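5-dehydro-2-deoxygluconokinase (Bacillus halodurans C-125, PDB 2QCV) probably phosphorylates 5-dehydro-2-deoxy-D-gluconate with ATP to 6-phospho-5-dehydro-2-deoxy-D-gluconate, a step in the breakdown of myo-inositol to acetyl-CoA. Local coordinates at residues A61-G65 / A134-R138; H97-F103 / L115-V121; V196-S200 / Y228-P234. All coordinates share one frame; numbering follows the deposited sequence.

Overall arrangement
Contacts 1 and 3 belong to the large alpha/beta core of this PfkB-family kinase, and contact 2 to the smaller four-stranded lid sheet. In relatives the active site lies in the cleft between core and lid, and the same placement is probable here. Along the chain, contact 2 is nested inside the loop that contact 1 closes, and contact 3 follows both. The centres of contacts 1 and 2 are about 24 Å apart. Contact 3 has its centre about 23 Å from that of contact 1 and about 31 Å from that of contact 2. No two contacts touch. Contacts 2 and 3 meet different neighbouring subunits, and a triethylene glycol, probably from the crystallisation liquor, lies about 4 Å from the Tyr228 side chain.

Contact 1: residues A61-G65 / A134-R138; sequences AGFIG and AYIRR
Tyr135 reaches from the short helix 133-136 to the backbone of strand 61-67, where its OH accepts a hydrogen bond from Phe63 N at 3.1 Å, with an N-H...O angle of 151°. The donor lies near the plane of the tyrosine ring, at its edge. A first torsion that sets CG anti to the backbone N (chi1 -171°) carries the ring out to the strand backbone. Packing is tightest at this end: Tyr135 OH is 3.2 Å from Gly62 CA, and a CB on Gly62 would sit only 2.3 Å from that oxygen, a clash. Ile64 CG1 comes to the edge of the same ring, 3.9 Å from Tyr135 CD2, the two side chains running past each other in opposite directions. Beyond it Ile64 CD1 meets Ile136 CG1 at 3.7 Å, where the two isoleucines cross at about a right angle. The outer part of 134-138 is loose, for Ala134 and Arg137 are exposed and take no part. Gly62 and Ile64 bond through their backbones to strand 12-17, and the ring of Tyr135 also meets that of Phe12. The contact thus sets helix 133-136 against the large mixed sheet of the PfkB-type core, at strands 61-67 and 12-17. Chemically, the phenol gives the buried Phe63 amide a partner from outside the sheet, while the isoleucines probably help to keep water from that bond.

Contact 2: residues H97-F103 / L115-V121; sequences HKTGLAF and LMYRQDV
Leu101 and Tyr117 form a hydrogen-bonded antiparallel pair in the hairpin of strands 101-106 and 111-117, part of the small four-stranded sheet that serves as the lid in PfkB-family kinases. Leu101 N gives to Tyr117 O at 3.1 Å, and Tyr117 N returns to Leu101 O at 2.8 Å, nearly straight at 172°. Phe103 and Leu115 repeat the exchange: Phe103 N reaches Leu115 O at 2.9 Å and Leu115 N reaches Phe103 O at 2.8 Å. Between them, Ala102 and Met116 are a non-hydrogen-bonded pair, and the backbone of Ala102 bonds instead to strand 21-26.

Past the strands the direct backbone bonds stop where Arg118-Val121 makes a type II turn, and a water links the two segments, accepting from Lys98 N at 2.8 Å and donating to Asp120 O at 2.7 Å. The side-chain polar ends look elsewhere: His97 ND1 bonds Asp93, Tyr117 OH bonds Thr99 O of the second subunit, and Asp120 OD2 takes Gln119 NE2 of that subunit.

Leu101, Phe103, Leu115 and Tyr117 share one face, which packs on the second subunit, consistent with the lid-to-lid dimers of ribokinase relatives. There the Phe103 and Tyr117 rings meet obliquely, planes 57° apart, with Phe103 CE1 3.7 Å from Tyr117 CE1. Were Phe103 replaced by alanine, Tyr117 would probably lose its neighbouring ring, and Phe39 of the same chain and His72 of the second subunit their edge-to-face partner. On the other face, Met116, a selenomethionine bent at chi2 (82°), sets its SE 3.8 Å from Ala102 CB.

Contact 3: residues V196-S200 / Y228-P234; sequences VAEQS and YLFKHSP
Glu198, in the last turn of helix 186-199, runs alongside His232 and finishes on Tyr228. Its CB lies 3.9 Å from His232 CG. With CG anti to the carbonyl carbon (chi1 -76°), the next atom is placed over the imidazole: Glu198 CG stands 3.6 Å from the centroid of the His232 ring, nearly above its centre, a CH-pi contact. Glu198 CD follows at 3.7 Å from His232 CE1, and the carboxylate stacks on the ring with the planes 7° apart. Glu198 OE1 also has His232 CE1 as its nearest neighbour across the contact. OE2 accepts from Tyr228 OH at 2.6 Å, met from the anti side, somewhat out of the carboxylate plane, and at the edge of the phenol, the two planes 82° apart. The same oxygen forms a salt bridge with Arg163 of the third subunit, which would probably favour the ionised carboxylate of Glu198.

In the Rossmann-like core of the ribokinase fold, this contact joins the ends of helices 186-199 and 222-229, which lead into the neighbouring parallel strands 202-206 and 236-240. Deeper in, Ala197 CB touches Leu229 CD2 at 3.9 Å. Glu198 O is gripped by Ser233 N at 2.9 Å and by a water at 3.0 Å that also bonds Ser233 OG. The Pro234 ring closes on the same turn, Pro234 CG lying 3.2 Å from Ala197 O.

Contact 1: residues A61-G65 / A134-R138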
ATOM      1  N   ALA A  61      34.904   9.617  10.776  1.00 27.18           N
ATOM      2  CA  ALA A  61      33.687   8.871  10.539  1.00 27.79           C
ATOM      3  C   ALA A  61      33.064   9.175   9.180  1.00 26.65           C
ATOM      4  O   ALA A  61      33.182  10.290   8.629  1.00 26.21           O
ATOM      5  CB  ALA A  61      32.669   9.134  11.675  1.00 29.24           C
ATOM      6  N   GLY A  62      32.429   8.146   8.628  1.00 26.28           N
ATOM      7  CA  GLY A  62      31.630   8.225   7.416  1.00 26.16           C
ATOM      8  C   GLY A  62      30.278   7.598   7.639  1.00 26.91           C
ATOM      9  O   GLY A  62      29.985   7.086   8.730  1.00 26.97           O
ATOM     10  N   PHE A  63      29.438   7.636   6.602  1.00 27.47           N
ATOM     11  CA  PHE A  63      28.031   7.278   6.753  1.00 27.56           C
ATOM     12  C   PHE A  63      27.456   6.788   5.427  1.00 26.14           C
ATOM     13  O   PHE A  63      27.736   7.367   4.366  1.00 28.55           O
ATOM     14  CB  PHE A  63      27.200   8.483   7.262  1.00 27.75           C
ATOM     15  CG  PHE A  63      25.892   8.089   7.931  1.00 26.58           C
ATOM     16  CD1 PHE A  63      25.866   7.691   9.225  1.00 24.16           C
ATOM     17  CD2 PHE A  63      24.703   8.121   7.239  1.00 29.65           C
ATOM     18  CE1 PHE A  63      24.667   7.334   9.849  1.00 27.86           C
ATOM     19  CE2 PHE A  63      23.535   7.748   7.844  1.00 31.07           C
ATOM     20  CZ  PHE A  63      23.525   7.351   9.167  1.00 27.62           C
ATOM     21  N   ILE A  64      26.650   5.742   5.517  1.00 25.74           N
ATOM     22  CA  ILE A  64      25.845   5.232   4.397  1.00 26.33           C
ATOM     23  C   ILE A  64      24.400   5.382   4.792  1.00 24.68           C
ATOM     24  O   ILE A  64      23.918   4.731   5.724  1.00 24.89           O
ATOM     25  CB  ILE A  64      26.165   3.767   4.030  1.00 26.33           C
ATOM     26  CG1 ILE A  64      27.667   3.627   3.678  1.00 27.50           C
ATOM     27  CG2 ILE A  64      25.275   3.287   2.842  1.00 23.92           C
ATOM     28  CD1 ILE A  64      28.164   2.195   3.662  1.00 26.58           C
ATOM     29  N   GLY A  65      23.690   6.285   4.117  1.00 24.06           N
ATOM     30  CA  GLY A  65      22.275   6.443   4.410  1.00 26.65           C
ATOM     31  C   GLY A  65      21.548   7.269   3.366  1.00 26.81           C
ATOM     32  O   GLY A  65      22.179   7.909   2.523  1.00 27.67           O
ATOM     33  N   ALA A 134      33.831   0.176  -2.313  1.00 25.69           N
ATOM     34  CA  ALA A 134      35.024   1.026  -2.305  1.00 28.38           C
ATOM     35  C   ALA A 134      35.039   1.984  -1.123  1.00 29.54           C
ATOM     36  O   ALA A 134      36.104   2.362  -0.645  1.00 29.09           O
ATOM     37  CB  ALA A 134      35.153   1.821  -3.648  1.00 28.93           C
ATOM     38  N   TYR A 135      33.859   2.318  -0.605  1.00 28.26           N
ATOM     39  CA  TYR A 135      33.751   3.212   0.536  1.00 26.98           C
ATOM     40  C   TYR A 135      33.952   2.420   1.804  1.00 23.97           C
ATOM     41  O   TYR A 135      34.779   2.751   2.632  1.00 22.79           O
ATOM     42  CB  TYR A 135      32.383   3.840   0.556  1.00 26.33           C
ATOM     43  CG  TYR A 135      32.191   4.952   1.548  1.00 24.89           C
ATOM     44  CD1 TYR A 135      33.037   6.032   1.603  1.00 26.22           C
ATOM     45  CD2 TYR A 135      31.111   4.934   2.425  1.00 26.26           C
ATOM     46  CE1 TYR A 135      32.789   7.086   2.495  1.00 28.02           C
ATOM     47  CE2 TYR A 135      30.899   5.954   3.312  1.00 24.04           C
ATOM     48  CZ  TYR A 135      31.712   7.033   3.327  1.00 29.41           C
ATOM     49  OH  TYR A 135      31.419   8.053   4.211  1.00 29.52           O
ATOM     50  N   ILE A 136      33.193   1.351   1.951  1.00 25.22           N
ATOM     51  CA  ILE A 136      33.294   0.492   3.145  1.00 25.01           C
ATOM     52  C   ILE A 136      34.721   0.012   3.426  1.00 27.89           C
ATOM     53  O   ILE A 136      35.206   0.068   4.558  1.00 25.83           O
ATOM     54  CB  ILE A 136      32.315  -0.717   3.015  1.00 24.88           C
ATOM     55  CG1 ILE A 136      30.865  -0.226   3.077  1.00 28.96           C
ATOM     56  CG2 ILE A 136      32.602  -1.810   4.067  1.00 24.55           C
ATOM     57  CD1 ILE A 136      29.789  -1.338   2.779  1.00 26.24           C
ATOM     58  N   ARG A 137      35.439  -0.411   2.391  1.00 27.76           N
ATOM     59  CA  ARG A 137      36.781  -0.918   2.605  1.00 26.98           C
ATOM     60  C   ARG A 137      37.831   0.088   3.096  1.00 27.40           C
ATOM     61  O   ARG A 137      38.912  -0.330   3.465  1.00 26.87           O
ATOM     62  CB  ARG A 137      37.295  -1.632   1.378  1.00 28.23           C
ATOM     63  CG  ARG A 137      37.608  -0.743   0.255  1.00 26.84           C
ATOM     64  CD  ARG A 137      37.897  -1.597  -0.973  1.00 36.13           C
ATOM     65  NE  ARG A 137      38.239  -0.744  -2.095  1.00 45.10           N
ATOM     66  CZ  ARG A 137      38.027  -1.058  -3.378  1.00 54.61           C
ATOM     67  NH1 ARG A 137      37.459  -2.211  -3.730  1.00 57.38           N
ATOM     68  NH2 ARG A 137      38.362  -0.189  -4.319  1.00 47.34           N
ATOM     69  N   ARG A 138      37.498   1.376   3.115  1.00 27.66           N
ATOM     70  CA  ARG A 138      38.387   2.422   3.644  1.00 27.49           C
ATOM     71  C   ARG A 138      38.264   2.612   5.132  1.00 26.86           C
ATOM     72  O   ARG A 138      38.877   3.514   5.700  1.00 28.49           O
ATOM     73  CB  ARG A 138      38.015   3.743   2.991  1.00 27.77           C
ATOM     74  CG  ARG A 138      38.050   3.616   1.508  1.00 36.31           C
ATOM     75  CD  ARG A 138      38.400   4.874   0.831  1.00 42.74           C
ATOM     76  NE  ARG A 138      37.285   5.711   0.540  1.00 45.99           N
ATOM     77  CZ  ARG A 138      37.204   7.013   0.816  1.00 47.92           C
ATOM     78  NH1 ARG A 138      38.154   7.689   1.461  1.00 50.88           N
ATOM     79  NH2 ARG A 138      36.122   7.641   0.450  1.00 37.11           N
TER

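Contact 2: residues H97-F103 / L115-V121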
ATOM      1  N   HIS A  97      10.020  10.718  -0.503  1.00 30.66           N
ATOM      2  CA  HIS A  97       9.972  10.260   0.891  1.00 29.16           C
ATOM      3  C   HIS A  97      10.500  11.298   1.875  1.00 28.59           C
ATOM      4  O   HIS A  97      11.459  11.994   1.599  1.00 30.13           O
ATOM      5  CB  HIS A  97      10.732   8.949   1.066  1.00 31.08           C
ATOM      6  CG  HIS A  97      10.188   7.836   0.228  1.00 31.21           C
ATOM      7  ND1 HIS A  97      10.943   7.195  -0.729  1.00 31.15           N
ATOM      8  CD2 HIS A  97       8.952   7.275   0.181  1.00 33.91           C
ATOM      9  CE1 HIS A  97      10.205   6.264  -1.308  1.00 33.24           C
ATOM     10  NE2 HIS A  97       8.993   6.299  -0.784  1.00 34.94           N
ATOM     11  N   LYS A  98       9.838  11.391   3.020  1.00 30.12           N
ATOM     12  CA  LYS A  98      10.151  12.349   4.078  1.00 30.01           C
ATOM     13  C   LYS A  98      11.155  11.791   5.070  1.00 29.47           C
ATOM     14  O   LYS A  98      11.282  10.578   5.232  1.00 28.48           O
ATOM     15  CB  LYS A  98       8.867  12.693   4.852  1.00 30.75           C
ATOM     16  CG  LYS A  98       7.745  13.205   4.011  1.00 36.96           C
ATOM     17  CD  LYS A  98       8.016  14.568   3.467  1.00 35.05           C
ATOM     18  CE  LYS A  98       6.875  14.970   2.519  1.00 42.57           C
ATOM     19  NZ  LYS A  98       7.066  16.318   2.050  1.00 36.93           N
ATOM     20  N   THR A  99      11.837  12.701   5.761  1.00 29.66           N
ATOM     21  CA  THR A  99      12.733  12.365   6.847  1.00 28.71           C
ATOM     22  C   THR A  99      11.968  11.899   8.066  1.00 29.65           C
ATOM     23  O   THR A  99      10.947  12.484   8.428  1.00 28.74           O
ATOM     24  CB  THR A  99      13.581  13.617   7.244  1.00 30.66           C
ATOM     25  OG1 THR A  99      14.120  14.250   6.065  1.00 28.75           O
ATOM     26  CG2 THR A  99      14.717  13.257   8.246  1.00 31.06           C
ATOM     27  N   GLY A 100      12.436  10.846   8.728  1.00 27.81           N
ATOM     28  CA  GLY A 100      11.789  10.492   9.996  1.00 30.33           C
ATOM     29  C   GLY A 100      11.936  11.588  11.029  1.00 29.96           C
ATOM     30  O   GLY A 100      12.885  12.384  10.980  1.00 28.98           O
ATOM     31  N   LEU A 101      10.986  11.658  11.951  1.00 28.99           N
ATOM     32  CA  LEU A 101      10.936  12.721  12.966  1.00 29.93           C
ATOM     33  C   LEU A 101      10.720  12.092  14.322  1.00 31.58           C
ATOM     34  O   LEU A 101       9.866  11.200  14.486  1.00 32.74           O
ATOM     35  CB  LEU A 101       9.756  13.687  12.737  1.00 28.55           C
ATOM     36  CG  LEU A 101       9.681  14.456  11.421  1.00 33.15           C
ATOM     37  CD1 LEU A 101       8.359  15.263  11.303  1.00 29.17           C
ATOM     38  CD2 LEU A 101      10.888  15.364  11.283  1.00 33.05           C
ATOM     39  N   ALA A 102      11.479  12.556  15.300  1.00 29.92           N
ATOM     40  CA  ALA A 102      11.265  12.129  16.680  1.00 29.17           C
ATOM     41  C   ALA A 102      10.959  13.369  17.512  1.00 31.11           C
ATOM     42  O   ALA A 102      11.828  14.198  17.697  1.00 35.90           O
ATOM     43  CB  ALA A 102      12.515  11.406  17.196  1.00 30.13           C
ATOM     44  N   PHE A 103       9.729  13.501  18.002  1.00 31.51           N
ATOM     45  CA  PHE A 103       9.401  14.551  18.963  1.00 31.10           C
ATOM     46  C   PHE A 103       9.600  13.988  20.353  1.00 31.43           C
ATOM     47  O   PHE A 103       9.071  12.912  20.678  1.00 29.95           O
ATOM     48  CB  PHE A 103       7.946  14.978  18.843  1.00 29.98           C
ATOM     49  CG  PHE A 103       7.608  15.677  17.566  1.00 26.09           C
ATOM     50  CD1 PHE A 103       7.326  14.950  16.413  1.00 28.97           C
ATOM     51  CD2 PHE A 103       7.513  17.067  17.536  1.00 30.13           C
ATOM     52  CE1 PHE A 103       7.002  15.621  15.234  1.00 26.46           C
ATOM     53  CE2 PHE A 103       7.161  17.730  16.369  1.00 30.84           C
ATOM     54  CZ  PHE A 103       6.934  17.025  15.235  1.00 27.35           C
ATOM     55  N   LEU A 115       7.426  10.648  20.268  1.00 33.67           N
ATOM     56  CA  LEU A 115       6.354  10.503  19.288  1.00 30.83           C
ATOM     57  C   LEU A 115       7.076  10.447  17.934  1.00 32.24           C
ATOM     58  O   LEU A 115       7.711  11.426  17.528  1.00 29.79           O
ATOM     59  CB  LEU A 115       5.385  11.699  19.405  1.00 27.69           C
ATOM     60  CG  LEU A 115       4.203  11.780  18.428  1.00 32.68           C
ATOM     61  CD1 LEU A 115       3.497  10.429  18.304  1.00 45.09           C
ATOM     62  CD2 LEU A 115       3.260  12.847  18.860  1.00 30.81           C
HETATM   63  N   MSE A 116       7.049   9.291  17.278  1.00 32.05           N
HETATM   64  CA  MSE A 116       7.829   9.057  16.077  1.00 33.41           C
HETATM   65  C   MSE A 116       7.014   9.100  14.797  1.00 34.46           C
HETATM   66  O   MSE A 116       5.909   8.566  14.729  1.00 37.20           O
HETATM   67  CB  MSE A 116       8.521   7.687  16.173  1.00 38.00           C
HETATM   68  CG  MSE A 116       9.507   7.406  15.062  1.00 41.58           C
HETATM   69 SE   MSE A 116      11.285   8.245  15.401  0.75 58.72          SE
HETATM   70  CE  MSE A 116      12.053   8.178  13.536  1.00 47.60           C
ATOM     71  N   TYR A 117       7.558   9.769  13.787  1.00 29.17           N
ATOM     72  CA  TYR A 117       7.047   9.719  12.419  1.00 30.12           C
ATOM     73  C   TYR A 117       8.037   8.808  11.669  1.00 30.16           C
ATOM     74  O   TYR A 117       9.166   9.204  11.427  1.00 31.18           O
ATOM     75  CB  TYR A 117       7.017  11.127  11.827  1.00 29.51           C
ATOM     76  CG  TYR A 117       5.823  11.915  12.332  1.00 28.85           C
ATOM     77  CD1 TYR A 117       5.720  12.293  13.671  1.00 29.87           C
ATOM     78  CD2 TYR A 117       4.791  12.246  11.471  1.00 31.24           C
ATOM     79  CE1 TYR A 117       4.614  12.998  14.121  1.00 33.27           C
ATOM     80  CE2 TYR A 117       3.676  12.950  11.910  1.00 28.06           C
ATOM     81  CZ  TYR A 117       3.599  13.320  13.236  1.00 28.81           C
ATOM     82  OH  TYR A 117       2.482  13.999  13.657  1.00 27.16           O
ATOM     83  N   ARG A 118       7.632   7.561  11.403  1.00 32.23           N
ATOM     84  CA  ARG A 118       8.558   6.515  10.869  1.00 36.01           C
ATOM     85  C   ARG A 118       8.058   5.812   9.596  1.00 36.50           C
ATOM     86  O   ARG A 118       8.819   5.083   8.953  1.00 35.45           O
ATOM     87  CB  ARG A 118       8.826   5.458  11.934  1.00 37.28           C
ATOM     88  CG  ARG A 118       7.622   4.615  12.241  1.00 44.33           C
ATOM     89  CD  ARG A 118       7.919   3.519  13.279  1.00 48.90           C
ATOM     90  NE  ARG A 118       7.904   3.996  14.659  1.00 50.43           N
ATOM     91  CZ  ARG A 118       6.797   4.313  15.327  1.00 61.27           C
ATOM     92  NH1 ARG A 118       5.599   4.265  14.735  1.00 66.44           N
ATOM     93  NH2 ARG A 118       6.885   4.712  16.592  1.00 64.05           N
ATOM     94  N   GLN A 119       6.817   6.049   9.194  1.00 35.87           N
ATOM     95  CA  GLN A 119       6.257   5.332   8.038  1.00 37.97           C
ATOM     96  C   GLN A 119       6.802   5.821   6.696  1.00 36.84           C
ATOM     97  O   GLN A 119       6.707   7.005   6.348  1.00 32.68           O
ATOM     98  CB  GLN A 119       4.718   5.373   8.017  1.00 38.38           C
ATOM     99  CG  GLN A 119       4.103   4.914   6.685  1.00 39.87           C
ATOM    100  CD  GLN A 119       2.597   4.946   6.670  1.00 45.51           C
ATOM    101  OE1 GLN A 119       1.969   4.357   7.531  1.00 55.09           O
ATOM    102  NE2 GLN A 119       2.007   5.633   5.683  1.00 50.57           N
ATOM    103  N   ASP A 120       7.354   4.890   5.915  1.00 34.86           N
ATOM    104  CA  ASP A 120       7.849   5.209   4.569  1.00 34.21           C
ATOM    105  C   ASP A 120       8.821   6.363   4.564  1.00 30.01           C
ATOM    106  O   ASP A 120       8.871   7.161   3.625  1.00 30.46           O
ATOM    107  CB  ASP A 120       6.695   5.472   3.603  1.00 37.46           C
ATOM    108  CG  ASP A 120       5.920   4.213   3.302  1.00 45.68           C
ATOM    109  OD1 ASP A 120       6.543   3.126   3.211  1.00 53.41           O
ATOM    110  OD2 ASP A 120       4.691   4.301   3.175  1.00 50.43           O
ATOM    111  N   VAL A 121       9.634   6.426   5.599  1.00 30.60           N
ATOM    112  CA  VAL A 121      10.624   7.486   5.676  1.00 30.72           C
ATOM    113  C   VAL A 121      11.808   7.184   4.757  1.00 30.13           C
ATOM    114  O   VAL A 121      12.068   6.003   4.424  1.00 29.32           O
ATOM    115  CB  VAL A 121      11.048   7.795   7.145  1.00 30.22           C
ATOM    116  CG1 VAL A 121       9.884   8.429   7.868  1.00 34.12           C
ATOM    117  CG2 VAL A 121      11.679   6.608   7.919  1.00 29.06           C
TER
HETATM  118  O   HOH W   1       7.745   9.558   3.329  1.00 29.65           O

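Contact 3: residues V196-S200 / Y228-P234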
ATOM      1  N   VAL A 196      22.041 -11.392  11.844  1.00 28.47           N
ATOM      2  CA  VAL A 196      23.058 -10.354  11.755  1.00 26.04           C
ATOM      3  C   VAL A 196      24.101 -10.504  12.882  1.00 27.74           C
ATOM      4  O   VAL A 196      25.306 -10.460  12.620  1.00 28.49           O
ATOM      5  CB  VAL A 196      22.472  -8.967  11.688  1.00 27.02           C
ATOM      6  CG1 VAL A 196      23.589  -7.905  11.769  1.00 24.88           C
ATOM      7  CG2 VAL A 196      21.655  -8.841  10.334  1.00 27.98           C
ATOM      8  N   ALA A 197      23.654 -10.764  14.119  1.00 26.95           N
ATOM      9  CA  ALA A 197      24.625 -10.928  15.212  1.00 26.34           C
ATOM     10  C   ALA A 197      25.559 -12.096  14.909  1.00 28.13           C
ATOM     11  O   ALA A 197      26.763 -12.036  15.198  1.00 25.94           O
ATOM     12  CB  ALA A 197      23.909 -11.145  16.579  1.00 25.49           C
ATOM     13  N   GLU A 198      25.034 -13.151  14.272  1.00 28.45           N
ATOM     14  CA  GLU A 198      25.844 -14.331  14.002  1.00 26.19           C
ATOM     15  C   GLU A 198      26.973 -14.059  12.999  1.00 25.61           C
ATOM     16  O   GLU A 198      27.972 -14.764  13.014  1.00 29.83           O
ATOM     17  CB  GLU A 198      24.945 -15.465  13.502  1.00 27.20           C
ATOM     18  CG  GLU A 198      24.134 -16.109  14.655  1.00 30.03           C
ATOM     19  CD  GLU A 198      23.021 -17.021  14.162  1.00 31.18           C
ATOM     20  OE1 GLU A 198      22.972 -17.279  12.940  1.00 34.04           O
ATOM     21  OE2 GLU A 198      22.209 -17.471  15.004  1.00 32.63           O
ATOM     22  N   GLN A 199      26.791 -13.033  12.191  1.00 26.78           N
ATOM     23  CA  GLN A 199      27.726 -12.597  11.151  0.50 28.58           C
ATOM     24  C   GLN A 199      28.693 -11.542  11.648  1.00 28.22           C
ATOM     25  O   GLN A 199      29.660 -11.202  10.957  1.00 28.58           O
ATOM     26  CB  GLN A 199      26.975 -11.845  10.050  0.50 28.58           C
ATOM     27  CG  GLN A 199      25.932 -12.531   9.327  0.50 30.38           C
ATOM     28  CD  GLN A 199      25.647 -11.809   8.041  0.50 30.15           C
ATOM     29  OE1 GLN A 199      26.509 -11.728   7.171  0.50 45.42           O
ATOM     30  NE2 GLN A 199      24.468 -11.241   7.926  0.50 41.29           N
ATOM     31  N   SER A 200      28.415 -10.965  12.817  1.00 28.50           N
ATOM     32  CA  SER A 200      29.142  -9.766  13.286  1.00 27.50           C
ATOM     33  C   SER A 200      30.359 -10.115  14.127  1.00 27.16           C
ATOM     34  O   SER A 200      30.436 -11.195  14.690  1.00 28.27           O
ATOM     35  CB  SER A 200      28.196  -8.890  14.120  1.00 25.83           C
ATOM     36  OG  SER A 200      27.132  -8.433  13.316  1.00 26.96           O
ATOM     37  N   TYR A 228      25.954 -19.276  22.920  1.00 27.95           N
ATOM     38  CA  TYR A 228      25.309 -19.273  21.615  1.00 28.27           C
ATOM     39  C   TYR A 228      26.110 -18.484  20.552  1.00 28.44           C
ATOM     40  O   TYR A 228      26.564 -19.055  19.552  1.00 28.91           O
ATOM     41  CB  TYR A 228      23.818 -18.779  21.750  1.00 26.32           C
ATOM     42  CG  TYR A 228      23.252 -18.095  20.525  1.00 28.63           C
ATOM     43  CD1 TYR A 228      23.306 -18.696  19.271  1.00 30.74           C
ATOM     44  CD2 TYR A 228      22.613 -16.859  20.632  1.00 30.69           C
ATOM     45  CE1 TYR A 228      22.798 -18.065  18.158  1.00 28.65           C
ATOM     46  CE2 TYR A 228      22.106 -16.225  19.539  1.00 26.24           C
ATOM     47  CZ  TYR A 228      22.205 -16.827  18.289  1.00 26.06           C
ATOM     48  OH  TYR A 228      21.694 -16.198  17.192  1.00 32.38           O
ATOM     49  N   LEU A 229      26.343 -17.198  20.783  1.00 26.79           N
ATOM     50  CA  LEU A 229      26.927 -16.358  19.744  1.00 27.91           C
ATOM     51  C   LEU A 229      28.377 -16.688  19.447  1.00 25.90           C
ATOM     52  O   LEU A 229      28.826 -16.504  18.316  1.00 30.16           O
ATOM     53  CB  LEU A 229      26.783 -14.886  20.107  1.00 27.03           C
ATOM     54  CG  LEU A 229      25.372 -14.337  19.927  1.00 32.97           C
ATOM     55  CD1 LEU A 229      25.343 -12.920  20.404  1.00 28.50           C
ATOM     56  CD2 LEU A 229      24.891 -14.449  18.461  1.00 27.82           C
ATOM     57  N   PHE A 230      29.081 -17.243  20.426  1.00 27.31           N
ATOM     58  CA  PHE A 230      30.483 -17.646  20.236  1.00 28.40           C
ATOM     59  C   PHE A 230      30.638 -18.959  19.450  1.00 30.22           C
ATOM     60  O   PHE A 230      31.759 -19.373  19.176  1.00 30.54           O
ATOM     61  CB  PHE A 230      31.261 -17.717  21.558  1.00 29.58           C
ATOM     62  CG  PHE A 230      31.604 -16.357  22.169  1.00 26.79           C
ATOM     63  CD1 PHE A 230      31.859 -15.248  21.386  1.00 27.06           C
ATOM     64  CD2 PHE A 230      31.750 -16.237  23.522  1.00 30.73           C
ATOM     65  CE1 PHE A 230      32.159 -14.038  21.940  1.00 27.98           C
ATOM     66  CE2 PHE A 230      32.073 -15.015  24.101  1.00 27.27           C
ATOM     67  CZ  PHE A 230      32.269 -13.904  23.295  1.00 26.76           C
ATOM     68  N   LYS A 231      29.525 -19.577  19.046  1.00 29.55           N
ATOM     69  CA  LYS A 231      29.524 -20.608  18.014  1.00 29.21           C
ATOM     70  C   LYS A 231      29.593 -19.986  16.633  1.00 30.85           C
ATOM     71  O   LYS A 231      29.776 -20.694  15.671  1.00 32.38           O
ATOM     72  CB  LYS A 231      28.258 -21.472  18.097  1.00 30.17           C
ATOM     73  CG  LYS A 231      28.240 -22.357  19.296  1.00 29.45           C
ATOM     74  CD  LYS A 231      26.876 -23.046  19.416  1.00 33.17           C
ATOM     75  CE  LYS A 231      26.764 -23.746  20.751  1.00 45.08           C
ATOM     76  NZ  LYS A 231      25.401 -24.310  20.945  1.00 44.87           N
ATOM     77  N   HIS A 232      29.451 -18.656  16.548  1.00 28.76           N
ATOM     78  CA  HIS A 232      29.319 -17.947  15.273  1.00 29.27           C
ATOM     79  C   HIS A 232      30.475 -16.941  15.168  1.00 28.86           C
ATOM     80  O   HIS A 232      31.544 -17.215  15.736  1.00 29.85           O
ATOM     81  CB  HIS A 232      27.923 -17.343  15.157  1.00 29.02           C
ATOM     82  CG  HIS A 232      26.831 -18.358  15.229  1.00 30.31           C
ATOM     83  ND1 HIS A 232      26.368 -19.028  14.118  1.00 33.57           N
ATOM     84  CD2 HIS A 232      26.140 -18.856  16.284  1.00 29.92           C
ATOM     85  CE1 HIS A 232      25.419 -19.876  14.477  1.00 37.46           C
ATOM     86  NE2 HIS A 232      25.244 -19.781  15.783  1.00 31.81           N
ATOM     87  N   SER A 233      30.290 -15.828  14.451  1.00 29.73           N
ATOM     88  CA  SER A 233      31.366 -14.875  14.222  1.00 32.24           C
ATOM     89  C   SER A 233      31.837 -14.020  15.408  1.00 30.00           C
ATOM     90  O   SER A 233      33.001 -13.663  15.441  1.00 30.26           O
ATOM     91  CB  SER A 233      31.013 -13.937  13.067  1.00 32.61           C
ATOM     92  OG  SER A 233      30.909 -14.673  11.857  1.00 33.12           O
ATOM     93  N   PRO A 234      30.940 -13.583  16.319  1.00 27.86           N
ATOM     94  CA  PRO A 234      31.451 -12.614  17.301  1.00 26.60           C
ATOM     95  C   PRO A 234      32.673 -13.027  18.084  1.00 29.82           C
ATOM     96  O   PRO A 234      32.800 -14.201  18.489  1.00 28.12           O
ATOM     97  CB  PRO A 234      30.249 -12.399  18.235  1.00 27.79           C
ATOM     98  CG  PRO A 234      29.097 -12.623  17.329  1.00 30.24           C
ATOM     99  CD  PRO A 234      29.489 -13.763  16.458  1.00 27.01           C
TER
HETATM  100  O   HOH W   2      29.320 -16.748  11.199  1.00 52.63           O